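Local coordinates for protein 3-hydroxyacyl-thioester dehydratase X (Mycobacterium tuberculosis, PDB 4OOB) that catalyses the reversible hydration of trans-2-enoyl-CoA to (3R)-3-hydroxyacyl-CoA over a broad range of chain lengths, favouring C8 to C12 substrates, at residues A[47-50]-A[51-54]. Residues are numbered along the deposited sequence; the frame is centred on the assembly and turned at random.
Sequences LTFP and SVMS
Met53 sits one turn after Phe49 and sets its CG over one face of the phenyl ring, with the sulfur placed obliquely beyond. From the backbone outward, Met53 CB passes Phe49 O at 3.7 Å. Met53 CG, anti to the carbonyl carbon (chi1 -67°), is displaced toward the CE2 and CZ rim of the Phe49 ring. It makes a CH-pi contact there, 4.0 Å from the ring centroid. A second bend at chi2 brings Met53 SD to 4.9 Å from the centroid of the Phe49 ring, an oblique Met-aromatic approach. A further bend at chi3 leaves Met53 CE 4.2 Å from Phe49 CZ. Val52 meets the same ring obliquely, its CB and CG1 both 4.1 Å from Phe49 CD1.

The backbone fixes this spacing through a nearly straight bond, Met53 N to Phe49 O (2.9 Å, 174°), and a second from Val52 N to Thr48 O. Pro50 has no N-H to give to the preceding turn, which kinks the helix here. On the Pro50 and Ser51 side, a water links Ser51 OG to Leu47 O, and Ser54 OG donates to Ser51 O (3.1 Å).

Phe45 meets the Phe49 ring from the turn before, while Thr48 and Val52 rest on strands 86-99 and 102-113. The arrangement is an i to i+4 Met-aromatic pair within helix 43-57, consistent with the helix of an N-terminal hotdog unit in a probable double-hotdog chain.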
loop_
_atom_site.group_PDB
_atom_site.type_symbol
_atom_site.label_atom_id
_atom_site.label_comp_id
_atom_site.label_asym_id
_atom_site.label_seq_id
_atom_site.Cartn_x
_atom_site.Cartn_y
_atom_site.Cartn_z
ATOM N N LEU A 47 -4.224 9.063 -3.086
ATOM C CA LEU A 47 -4.327 10.459 -3.449
ATOM C C LEU A 47 -3.011 11.040 -4.005
ATOM O O LEU A 47 -3.022 11.869 -4.932
ATOM C CB LEU A 47 -4.735 11.240 -2.202
ATOM C CG LEU A 47 -4.935 12.762 -2.293
ATOM C CD1 LEU A 47 -6.181 13.121 -3.093
ATOM C CD2 LEU A 47 -5.003 13.320 -0.879
ATOM N N THR A 48 -1.898 10.664 -3.372
ATOM C CA THR A 48 -0.577 11.218 -3.690
ATOM C C THR A 48 0.145 10.447 -4.766
ATOM O O THR A 48 1.103 10.948 -5.324
ATOM C CB THR A 48 0.337 11.334 -2.430
ATOM O OG1 THR A 48 0.599 10.053 -1.870
ATOM C CG2 THR A 48 -0.284 12.233 -1.333
ATOM N N PHE A 49 -0.313 9.248 -5.110
ATOM C CA PHE A 49 0.524 8.346 -5.912
ATOM C C PHE A 49 0.857 8.845 -7.307
ATOM O O PHE A 49 1.967 8.671 -7.826
ATOM C CB PHE A 49 -0.112 6.976 -6.053
ATOM C CG PHE A 49 0.867 5.909 -6.496
ATOM C CD1 PHE A 49 2.005 5.655 -5.759
ATOM C CD2 PHE A 49 0.669 5.203 -7.655
ATOM C CE1 PHE A 49 2.914 4.674 -6.155
ATOM C CE2 PHE A 49 1.564 4.245 -8.067
ATOM C CZ PHE A 49 2.683 3.970 -7.322
ATOM N N PRO A 50 -0.116 9.459 -7.944
ATOM C CA PRO A 50 0.257 10.033 -9.216
ATOM C C PRO A 50 1.322 11.152 -9.083
ATOM O O PRO A 50 2.151 11.259 -9.984
ATOM C CB PRO A 50 -1.084 10.539 -9.764
ATOM C CG PRO A 50 -2.119 9.634 -9.073
ATOM C CD PRO A 50 -1.554 9.631 -7.672
ATOM N N SER A 51 1.346 11.918 -7.985
ATOM C CA SER A 51 2.446 12.874 -7.730
ATOM C C SER A 51 3.776 12.168 -7.427
ATOM O O SER A 51 4.846 12.612 -7.843
ATOM C CB SER A 51 2.109 13.830 -6.580
ATOM O OG SER A 51 0.834 14.435 -6.805
ATOM N N VAL A 52 3.680 11.046 -6.732
ATOM C CA VAL A 52 4.838 10.183 -6.490
ATOM C C VAL A 52 5.536 9.677 -7.779
ATOM O O VAL A 52 6.743 9.847 -7.947
ATOM C CB VAL A 52 4.435 8.992 -5.615
ATOM C CG1 VAL A 52 5.481 7.892 -5.681
ATOM C CG2 VAL A 52 4.216 9.449 -4.183
ATOM N N MET A 53 4.770 9.046 -8.663
ATOM C CA MET A 53 5.263 8.598 -9.973
ATOM C C MET A 53 5.605 9.710 -11.003
ATOM O O MET A 53 6.244 9.429 -12.020
ATOM C CB MET A 53 4.225 7.662 -10.577
ATOM C CG MET A 53 4.069 6.334 -9.819
ATOM S SD MET A 53 5.606 5.412 -9.933
ATOM C CE MET A 53 6.328 5.756 -8.364
ATOM N N SER A 54 5.160 10.954 -10.781
ATOM C CA SER A 54 5.575 12.023 -11.643
ATOM C C SER A 54 7.000 12.403 -11.244
ATOM O O SER A 54 7.762 12.951 -12.013
ATOM C CB SER A 54 4.601 13.204 -11.558
ATOM O OG SER A 54 4.984 14.061 -10.544
HETATM O O HOH W 1 -1.348 13.279 -6.422
#